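Side-chain contacts in sulfur oxidation protein soxB (Thermus thermophilus, PDB 2WDD), which hydrolyses a sulfur-sulfur bond in the Sox sulfur oxidation pathway and carries a pair of manganese ions at its metal site: residues 166-169 and 170-174; 175-178 and 179-182; 387-390 and 391-395. One frame throughout, in Å; residues are numbered along the deposited sequence.

Contact 1. Residues 166-169 and 170-174; sequences WTLG and RERVE
The start of helix 170-179 is built on Gly169, the N-cap residue, whose carbonyl O receives the N-H of Val173 at 3.1 Å and so opens the helical hydrogen bonding. Glycine suits this place: at its positive phi of 94° a CB would be jammed against the carbonyl O of Leu168. Just before it, the short 3-10 segment 166-168 sends Trp166 back over the new helix. CG of Trp166 stands anti to its carbonyl carbon (chi1 -63°), which swings the indole alongside Arg170 and across Val173. CG1 of Val173 rests over one face of the indole, offset toward the rim, 4.0 Å from the centroid of the six-membered ring and 17° off its normal, a CH-pi contact. Arg170 approaches the same ring at its edge, CG lying 3.9 Å from CZ3 of Trp166. In the conformer given, its extended chain then carries NE to OE1 of Glu174, one turn on, a 2.7 Å salt bridge almost in the guanidinium plane. CB of Leu168 packs 4.0 Å from CG of Arg172, whose NE and NH2 go on to the carbonyls of Arg144 and Thr143. A water bridges the first turn, donating to Leu168 O at 2.8 Å and accepting from Arg172 N at 3.1 Å. Trp166 NE1 bonds to Ser162 OG, and Phe236 meets the indole edge-to-face; the side chain of the manganese ligand His163 is about 6 Å from that of Trp166. An alanine in place of Trp166 would probably leave Val173 CG1 facing a gap and Ser162 OG without its N-H partner. The chemistry thus divides the work: Gly169 O and a water take the N-H groups of Val173 and Arg172, while a broad aromatic covers the apolar carbons beside them.

Contact 2. Residues 175-178 and 179-182; sequences ELLG and LFRG
The carbonyl O of Leu176 is gripped by two backbone N-H groups as helix 170-179 runs out: Phe180 N gives a good bond of 2.8 Å, nearly along the carbonyl axis, and Leu179 N a weak one of 3.0 Å. Leu179 N also reaches back to Glu175 O, again weakly, at 3.4 Å, so its single proton is shared between two acceptors, neither well aligned. Phe180 is the first residue to leave helical angles, its psi of 120° breaking the helix. The next carbonyl, that of Leu177, therefore finds no N-H in the usual place. A water lies 2.7 Å from Leu177 O instead. The same water is 2.9 Å from Phe180 O, though it cannot donate to every acceptor around it at once. With CG anti to the backbone N (chi1 -177°), Phe180 carries its ring away from the helix, keeping a loose, oblique approach to Leu177: CD2 of Phe180 to CD2 of Leu177 is 4.2 Å. One face of the ring carries Gly182, whose N stands 3.6 Å above the ring plane, over the centre. Glycine is needed there, because a CB would collide with CZ of Phe180. Leu179, likewise with CG anti to its N, keeps CB 3.5 Å from Leu176 O while its side chain touches Glu146, Val149 and Arg150 of helix 146-155. Asn153 of that helix clasps the exit, ND2 bonding to Leu179 O and OD1 to Arg181 N. At this helix end, then, Leu176 O takes two N-H groups, Asn153 takes a carbonyl and an N-H, and the water can serve Leu177 O and Phe180 O only in part, while the apolar side chains of Leu179 and Phe180 lean on helix 146-155.

Contact 3. Residues 387-390 and 391-395; sequences EAVK and AIYPE
Tyr393 folds back on Val389, one turn earlier, and can be followed outward from its backbone. Its N first makes a 2.8 Å hydrogen bond to Val389 O, the last of three such bonds, after Ala391 N to Glu387 O (2.9 Å) and Ile392 N to Ala388 O (3.1 Å). CB of Tyr393 then lies 3.5 Å from the same Val389 O. With CG placed beside the backbone N (chi1 -56°), the ring presents its edge to this oxygen, CD2 of Tyr393 coming to 3.5 Å from Val389 O. The same CD2 touches the CG1 methyl of Val389 loosely, at 4.4 Å. At the tip, OH is hydrogen-bonded to NE of Arg524, and this hydroxyl is what suits tyrosine to the place. Tyr393 has already left helical angles, and proline follows: Pro394 has no N-H to offer Lys390 O, which is met instead by a CA-H...O contact of 3.2 Å from Pro394 CA. Lys390 stretches out straight beyond CG, and its NZ reaches the carbonyl of Glu397. The helix end is wedged between two layers. Ala388 and Ala391, small enough for a close approach, rest on Tyr533 of helix 526-537, with Ile392 on Val529, whereas Val389 packs on Val399 of strand 398-401 and Ala505 of strand 501-507, and Lys390 leans on Phe470 of strand 468-470.

Overall arrangement
Along the chain the three contacts come in series; none nests in or crosses another. Contact 1 closes the end of the loop that follows strand 159-160 and starts helix 170-179; contact 2 ends that helix and leads into strand 183-184. Since these two strands are parallel neighbours in one sheet, the pair marks both ends of a beta-alpha-beta crossover. They also touch, Leu168 CD1 lying 3.7 Å from Leu176 CD1. Contact 3 comes much later, at the end of helix 380-392 in the region that belongs to the 5'-nucleotidase C-terminal domain family, where the chain turns toward strand 398-401. Its centre is about 33 Å from that of contact 1 and 42 Å from that of contact 2.

Contact 1. Residues 166-169 and 170-174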
ATOM      1  N   TRP A 166      10.093  -0.636   9.188  1.00  9.72           N
ATOM      2  CA  TRP A 166      11.520  -0.895   9.303  1.00 10.11           C
ATOM      3  C   TRP A 166      12.431   0.079   8.577  1.00 12.07           C
ATOM      4  O   TRP A 166      13.642   0.046   8.794  1.00 11.48           O
ATOM      5  CB  TRP A 166      11.836  -2.334   8.930  1.00 10.17           C
ATOM      6  CG  TRP A 166      11.165  -3.277   9.885  1.00 11.11           C
ATOM      7  CD1 TRP A 166       9.957  -3.888   9.712  1.00 13.76           C
ATOM      8  CD2 TRP A 166      11.583  -3.582  11.223  1.00 10.86           C
ATOM      9  NE1 TRP A 166       9.605  -4.578  10.852  1.00 12.87           N
ATOM     10  CE2 TRP A 166      10.590  -4.411  11.792  1.00 13.66           C
ATOM     11  CE3 TRP A 166      12.705  -3.250  11.990  1.00 12.20           C
ATOM     12  CZ2 TRP A 166      10.700  -4.940  13.080  1.00 13.02           C
ATOM     13  CZ3 TRP A 166      12.796  -3.750  13.282  1.00 13.63           C
ATOM     14  CH2 TRP A 166      11.806  -4.596  13.808  1.00 13.89           C
ATOM     15  N   THR A 167      11.870   0.931   7.715  1.00  9.85           N
ATOM     16  CA  THR A 167      12.699   1.907   7.007  1.00  8.97           C
ATOM     17  C   THR A 167      13.075   3.058   7.930  1.00 12.82           C
ATOM     18  O   THR A 167      13.809   3.965   7.535  1.00 12.14           O
ATOM     19  CB  THR A 167      12.076   2.389   5.680  1.00 11.11           C
ATOM     20  OG1 THR A 167      10.863   3.097   5.935  1.00 10.41           O
ATOM     21  CG2 THR A 167      11.814   1.209   4.750  1.00 12.29           C
ATOM     22  N   LEU A 168      12.594   2.998   9.170  1.00 11.29           N
ATOM     23  CA  LEU A 168      12.979   3.979  10.181  1.00 11.02           C
ATOM     24  C   LEU A 168      14.259   3.485  10.851  1.00 15.36           C
ATOM     25  O   LEU A 168      14.897   4.226  11.595  1.00 15.31           O
ATOM     26  CB  LEU A 168      11.893   4.139  11.243  1.00 10.77           C
ATOM     27  CG  LEU A 168      10.590   4.783  10.762  1.00 13.40           C
ATOM     28  CD1 LEU A 168       9.516   4.665  11.825  1.00 13.66           C
ATOM     29  CD2 LEU A 168      10.806   6.237  10.370  1.00 15.28           C
ATOM     30  N   GLY A 169      14.614   2.229  10.595  1.00 12.69           N
ATOM     31  CA  GLY A 169      15.774   1.586  11.196  1.00 12.97           C
ATOM     32  C   GLY A 169      15.367   0.809  12.442  1.00 17.55           C
ATOM     33  O   GLY A 169      14.430   1.197  13.132  1.00 16.24           O
ATOM     34  N   ARG A 170      16.082  -0.279  12.729  1.00 16.67           N
ATOM     35  CA  ARG A 170      15.755  -1.110  13.884  0.50 17.06           C
ATOM     36  C   ARG A 170      15.719  -0.341  15.200  1.00 21.57           C
ATOM     37  O   ARG A 170      14.813  -0.544  16.010  1.00 21.82           O
ATOM     38  CB  ARG A 170      16.676  -2.327  13.980  0.50 17.56           C
ATOM     39  CG  ARG A 170      16.245  -3.352  15.017  0.50 26.96           C
ATOM     40  CD  ARG A 170      17.388  -4.298  15.343  0.50 31.15           C
ATOM     41  NE  ARG A 170      17.035  -5.256  16.386  0.50 39.51           N
ATOM     42  CZ  ARG A 170      17.554  -6.475  16.481  0.50 51.24           C
ATOM     43  NH1 ARG A 170      17.181  -7.285  17.463  0.50 37.17           N
ATOM     44  NH2 ARG A 170      18.447  -6.885  15.590  0.50 35.79           N
ATOM     45  N   GLU A 171      16.692   0.537  15.418  1.00 19.00           N
ATOM     46  CA  GLU A 171      16.732   1.325  16.647  1.00 19.04           C
ATOM     47  C   GLU A 171      15.474   2.151  16.881  1.00 22.01           C
ATOM     48  O   GLU A 171      14.900   2.128  17.974  1.00 22.15           O
ATOM     49  CB  GLU A 171      17.967   2.226  16.678  1.00 20.88           C
ATOM     50  CG  GLU A 171      19.280   1.466  16.757  1.00 35.46           C
ATOM     51  CD  GLU A 171      20.476   2.390  16.894  1.00 66.91           C
ATOM     52  OE1 GLU A 171      20.378   3.386  17.644  1.00 65.90           O
ATOM     53  OE2 GLU A 171      21.511   2.123  16.246  1.00 66.07           O
ATOM     54  N   ARG A 172      15.054   2.902  15.866  1.00 16.27           N
ATOM     55  CA  ARG A 172      13.868   3.741  15.999  1.00 15.41           C
ATOM     56  C   ARG A 172      12.610   2.902  16.166  1.00 16.49           C
ATOM     57  O   ARG A 172      11.699   3.286  16.897  1.00 16.25           O
ATOM     58  CB  ARG A 172      13.715   4.664  14.793  1.00 15.13           C
ATOM     59  CG  ARG A 172      12.527   5.608  14.870  1.00 16.18           C
ATOM     60  CD  ARG A 172      12.548   6.490  16.120  1.00 14.06           C
ATOM     61  NE  ARG A 172      11.650   7.633  15.997  1.00 14.53           N
ATOM     62  CZ  ARG A 172      11.516   8.580  16.921  1.00 20.69           C
ATOM     63  NH1 ARG A 172      12.208   8.512  18.054  1.00 18.55           N
ATOM     64  NH2 ARG A 172      10.712   9.606  16.707  1.00 18.71           N
ATOM     65  N   VAL A 173      12.538   1.774  15.463  1.00 14.48           N
ATOM     66  CA  VAL A 173      11.366   0.913  15.586  1.00 13.71           C
ATOM     67  C   VAL A 173      11.234   0.442  17.031  1.00 18.91           C
ATOM     68  O   VAL A 173      10.152   0.480  17.613  1.00 16.70           O
ATOM     69  CB  VAL A 173      11.399  -0.264  14.593  1.00 16.15           C
ATOM     70  CG1 VAL A 173      10.300  -1.278  14.937  1.00 15.32           C
ATOM     71  CG2 VAL A 173      11.242   0.248  13.148  1.00 16.04           C
ATOM     72  N   GLU A 174      12.346   0.033  17.628  1.00 18.50           N
ATOM     73  CA  GLU A 174      12.294  -0.413  19.024  1.00 19.01           C
ATOM     74  C   GLU A 174      11.874   0.711  19.973  1.00 21.77           C
ATOM     75  O   GLU A 174      11.090   0.495  20.902  1.00 20.75           O
ATOM     76  CB  GLU A 174      13.583  -1.129  19.416  1.00 20.81           C
ATOM     77  CG  GLU A 174      13.876  -2.285  18.460  1.00 33.86           C
ATOM     78  CD  GLU A 174      14.769  -3.363  19.039  1.00 59.09           C
ATOM     79  OE1 GLU A 174      15.443  -4.052  18.243  1.00 48.72           O
ATOM     80  OE2 GLU A 174      14.767  -3.552  20.275  1.00 58.59           O
TER
HETATM   81  O   HOH W   1      16.859   3.651  13.517  1.00 19.35           O

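Contact 2. Residues 175-178 and 179-182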
ATOM      1  N   GLU A 175      12.341   1.928  19.710  1.00 17.99           N
ATOM      2  CA  GLU A 175      11.955   3.087  20.505  0.50 17.51           C
ATOM      3  C   GLU A 175      10.450   3.301  20.380  1.00 20.56           C
ATOM      4  O   GLU A 175       9.743   3.524  21.369  1.00 20.41           O
ATOM      5  CB  GLU A 175      12.670   4.341  19.991  0.50 18.91           C
ATOM      6  CG  GLU A 175      13.970   4.667  20.699  0.50 25.78           C
ATOM      7  CD  GLU A 175      14.539   6.005  20.275  0.50 39.27           C
ATOM      8  OE1 GLU A 175      14.399   6.368  19.087  0.50 17.78           O
ATOM      9  OE2 GLU A 175      15.123   6.698  21.135  0.50 37.70           O
ATOM     10  N   LEU A 176       9.961   3.247  19.143  1.00 15.11           N
ATOM     11  CA  LEU A 176       8.550   3.466  18.895  1.00 14.07           C
ATOM     12  C   LEU A 176       7.658   2.371  19.464  1.00 16.46           C
ATOM     13  O   LEU A 176       6.542   2.642  19.890  1.00 15.15           O
ATOM     14  CB  LEU A 176       8.291   3.685  17.403  1.00 13.78           C
ATOM     15  CG  LEU A 176       8.858   5.005  16.873  1.00 16.99           C
ATOM     16  CD1 LEU A 176       8.600   5.128  15.367  1.00 16.29           C
ATOM     17  CD2 LEU A 176       8.233   6.167  17.634  1.00 17.87           C
ATOM     18  N   LEU A 177       8.167   1.146  19.502  1.00 13.79           N
ATOM     19  CA  LEU A 177       7.399   0.039  20.070  1.00 14.50           C
ATOM     20  C   LEU A 177       7.253   0.254  21.574  1.00 18.27           C
ATOM     21  O   LEU A 177       6.299  -0.222  22.189  1.00 17.14           O
ATOM     22  CB  LEU A 177       8.057  -1.298  19.744  1.00 14.60           C
ATOM     23  CG  LEU A 177       7.789  -1.787  18.313  1.00 18.75           C
ATOM     24  CD1 LEU A 177       8.501  -3.103  18.010  1.00 19.75           C
ATOM     25  CD2 LEU A 177       6.298  -1.909  18.048  1.00 19.45           C
ATOM     26  N   GLY A 178       8.184   1.002  22.162  1.00 15.62           N
ATOM     27  CA  GLY A 178       8.086   1.311  23.577  1.00 15.26           C
ATOM     28  C   GLY A 178       6.914   2.247  23.808  1.00 19.72           C
ATOM     29  O   GLY A 178       6.221   2.165  24.827  1.00 20.94           O
ATOM     30  N   LEU A 179       6.692   3.150  22.858  1.00 16.02           N
ATOM     31  CA  LEU A 179       5.608   4.112  22.948  1.00 15.42           C
ATOM     32  C   LEU A 179       4.250   3.498  22.582  1.00 17.30           C
ATOM     33  O   LEU A 179       3.239   3.820  23.185  1.00 17.08           O
ATOM     34  CB  LEU A 179       5.901   5.332  22.063  1.00 15.36           C
ATOM     35  CG  LEU A 179       4.833   6.427  21.974  1.00 20.53           C
ATOM     36  CD1 LEU A 179       4.659   7.122  23.337  1.00 21.34           C
ATOM     37  CD2 LEU A 179       5.217   7.443  20.897  1.00 22.09           C
ATOM     38  N   PHE A 180       4.244   2.639  21.568  1.00 13.82           N
ATOM     39  CA  PHE A 180       3.034   1.951  21.103  1.00 12.74           C
ATOM     40  C   PHE A 180       2.357   1.166  22.237  1.00 16.44           C
ATOM     41  O   PHE A 180       2.957   0.271  22.818  1.00 16.23           O
ATOM     42  CB  PHE A 180       3.439   1.013  19.957  1.00 13.52           C
ATOM     43  CG  PHE A 180       2.288   0.281  19.312  1.00 12.80           C
ATOM     44  CD1 PHE A 180       1.211   0.971  18.791  1.00 14.66           C
ATOM     45  CD2 PHE A 180       2.307  -1.107  19.214  1.00 13.42           C
ATOM     46  CE1 PHE A 180       0.166   0.290  18.176  1.00 15.22           C
ATOM     47  CE2 PHE A 180       1.268  -1.792  18.609  1.00 16.01           C
ATOM     48  CZ  PHE A 180       0.202  -1.096  18.086  1.00 13.46           C
ATOM     49  N   ARG A 181       1.101   1.499  22.538  1.00 14.69           N
ATOM     50  CA  ARG A 181       0.386   0.840  23.633  1.00 15.48           C
ATOM     51  C   ARG A 181      -0.275  -0.474  23.236  1.00 20.30           C
ATOM     52  O   ARG A 181      -0.669  -1.267  24.087  1.00 21.53           O
ATOM     53  CB  ARG A 181      -0.606   1.792  24.293  1.00 16.40           C
ATOM     54  CG  ARG A 181       0.074   2.940  25.040  1.00 20.46           C
ATOM     55  CD  ARG A 181      -0.918   4.017  25.448  1.00 30.49           C
ATOM     56  NE  ARG A 181      -2.043   3.464  26.199  1.00 33.31           N
ATOM     57  CZ  ARG A 181      -2.019   3.223  27.504  1.00 45.53           C
ATOM     58  NH1 ARG A 181      -0.927   3.491  28.207  1.00 31.23           N
ATOM     59  NH2 ARG A 181      -3.087   2.714  28.106  1.00 30.10           N
ATOM     60  N   GLY A 182      -0.378  -0.721  21.937  1.00 16.27           N
ATOM     61  CA  GLY A 182      -0.929  -1.972  21.466  1.00 15.37           C
ATOM     62  C   GLY A 182       0.148  -3.029  21.589  1.00 16.12           C
ATOM     63  O   GLY A 182       1.250  -2.754  22.093  1.00 16.32           O
TER
HETATM   64  O   HOH W   2       4.353  -2.023  21.741  1.00 19.11           O

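Contact 3. Residues 387-390 and 391-395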
ATOM      1  N   GLU A 387       9.016  14.210 -15.943  1.00 10.35           N
ATOM      2  CA  GLU A 387       9.159  15.525 -16.573  1.00  9.81           C
ATOM      3  C   GLU A 387       9.949  16.487 -15.689  1.00 12.22           C
ATOM      4  O   GLU A 387      10.767  17.275 -16.194  1.00 12.04           O
ATOM      5  CB  GLU A 387       7.787  16.117 -16.896  1.00 10.77           C
ATOM      6  CG  GLU A 387       7.032  15.314 -17.956  1.00 12.01           C
ATOM      7  CD  GLU A 387       5.713  15.950 -18.343  1.00 20.27           C
ATOM      8  OE1 GLU A 387       5.459  17.099 -17.928  1.00 23.33           O
ATOM      9  OE2 GLU A 387       4.938  15.311 -19.076  1.00 16.55           O
ATOM     10  N   ALA A 388       9.703  16.448 -14.382  1.00 10.29           N
ATOM     11  CA  ALA A 388      10.433  17.324 -13.456  1.00 10.35           C
ATOM     12  C   ALA A 388      11.930  17.000 -13.493  1.00 12.91           C
ATOM     13  O   ALA A 388      12.792  17.894 -13.572  1.00 11.98           O
ATOM     14  CB  ALA A 388       9.897  17.166 -12.033  1.00 11.47           C
ATOM     15  N   VAL A 389      12.254  15.715 -13.435  1.00 10.15           N
ATOM     16  CA  VAL A 389      13.649  15.299 -13.449  1.00 10.15           C
ATOM     17  C   VAL A 389      14.329  15.751 -14.743  1.00 12.76           C
ATOM     18  O   VAL A 389      15.419  16.323 -14.703  1.00 13.23           O
ATOM     19  CB  VAL A 389      13.802  13.777 -13.207  1.00 12.90           C
ATOM     20  CG1 VAL A 389      15.238  13.315 -13.494  1.00 12.45           C
ATOM     21  CG2 VAL A 389      13.408  13.418 -11.768  1.00 12.56           C
ATOM     22  N   LYS A 390      13.673  15.544 -15.885  1.00 10.78           N
ATOM     23  CA  LYS A 390      14.270  15.935 -17.162  1.00 10.85           C
ATOM     24  C   LYS A 390      14.377  17.449 -17.302  1.00 15.72           C
ATOM     25  O   LYS A 390      15.281  17.955 -17.965  1.00 15.36           O
ATOM     26  CB  LYS A 390      13.493  15.335 -18.331  1.00 12.95           C
ATOM     27  CG  LYS A 390      13.745  13.849 -18.495  1.00 14.90           C
ATOM     28  CD  LYS A 390      13.375  13.385 -19.892  1.00 16.88           C
ATOM     29  CE  LYS A 390      13.825  11.958 -20.149  1.00 18.83           C
ATOM     30  NZ  LYS A 390      13.748  11.636 -21.602  1.00 22.48           N
ATOM     31  N   ALA A 391      13.459  18.177 -16.673  1.00 12.56           N
ATOM     32  CA  ALA A 391      13.504  19.632 -16.738  1.00 12.98           C
ATOM     33  C   ALA A 391      14.724  20.163 -15.993  1.00 16.35           C
ATOM     34  O   ALA A 391      15.377  21.105 -16.450  1.00 16.87           O
ATOM     35  CB  ALA A 391      12.218  20.248 -16.145  1.00 13.74           C
ATOM     36  N   ILE A 392      15.027  19.572 -14.842  1.00 12.22           N
ATOM     37  CA  ILE A 392      16.155  20.030 -14.042  0.50 12.60           C
ATOM     38  C   ILE A 392      17.477  19.404 -14.460  1.00 15.95           C
ATOM     39  O   ILE A 392      18.546  20.021 -14.298  1.00 15.60           O
ATOM     40  CB  ILE A 392      15.877  19.895 -12.543  0.50 15.65           C
ATOM     41  CG1 ILE A 392      14.711  20.809 -12.149  0.50 16.55           C
ATOM     42  CG2 ILE A 392      17.121  20.239 -11.728  0.50 16.68           C
ATOM     43  CD1 ILE A 392      14.171  20.541 -10.776  0.50 22.45           C
ATOM     44  N   TYR A 393      17.407  18.205 -15.028  1.00 12.82           N
ATOM     45  CA  TYR A 393      18.586  17.491 -15.515  1.00 11.93           C
ATOM     46  C   TYR A 393      18.355  17.031 -16.950  1.00 15.15           C
ATOM     47  O   TYR A 393      18.081  15.862 -17.216  1.00 14.21           O
ATOM     48  CB  TYR A 393      18.870  16.275 -14.633  1.00 11.92           C
ATOM     49  CG  TYR A 393      19.037  16.628 -13.182  1.00 12.40           C
ATOM     50  CD1 TYR A 393      20.240  17.127 -12.711  1.00 14.16           C
ATOM     51  CD2 TYR A 393      17.992  16.465 -12.281  1.00 13.22           C
ATOM     52  CE1 TYR A 393      20.399  17.455 -11.383  1.00 14.17           C
ATOM     53  CE2 TYR A 393      18.137  16.791 -10.947  1.00 14.09           C
ATOM     54  CZ  TYR A 393      19.347  17.292 -10.501  1.00 19.85           C
ATOM     55  OH  TYR A 393      19.509  17.645  -9.179  1.00 16.33           O
ATOM     56  N   PRO A 394      18.456  17.965 -17.903  1.00 14.34           N
ATOM     57  CA  PRO A 394      18.207  17.723 -19.326  1.00 14.20           C
ATOM     58  C   PRO A 394      19.056  16.614 -19.961  1.00 17.17           C
ATOM     59  O   PRO A 394      18.668  16.052 -20.985  1.00 17.94           O
ATOM     60  CB  PRO A 394      18.491  19.088 -19.972  1.00 16.19           C
ATOM     61  CG  PRO A 394      18.358  20.083 -18.855  1.00 21.57           C
ATOM     62  CD  PRO A 394      18.818  19.364 -17.622  1.00 16.74           C
ATOM     63  N   GLU A 395      20.190  16.276 -19.344  1.00 13.21           N
ATOM     64  CA  GLU A 395      21.043  15.212 -19.861  0.50 11.29           C
ATOM     65  C   GLU A 395      20.425  13.819 -19.673  1.00 16.72           C
ATOM     66  O   GLU A 395      20.785  12.871 -20.376  1.00 17.56           O
ATOM     67  CB  GLU A 395      22.413  15.266 -19.181  0.50 11.76           C
ATOM     68  CG  GLU A 395      22.985  16.677 -19.059  0.50 20.35           C
ATOM     69  CD  GLU A 395      22.824  17.277 -17.666  0.50 31.85           C
ATOM     70  OE1 GLU A 395      23.827  17.796 -17.134  0.50 30.75           O
ATOM     71  OE2 GLU A 395      21.696  17.284 -17.123  0.50 10.62           O
TER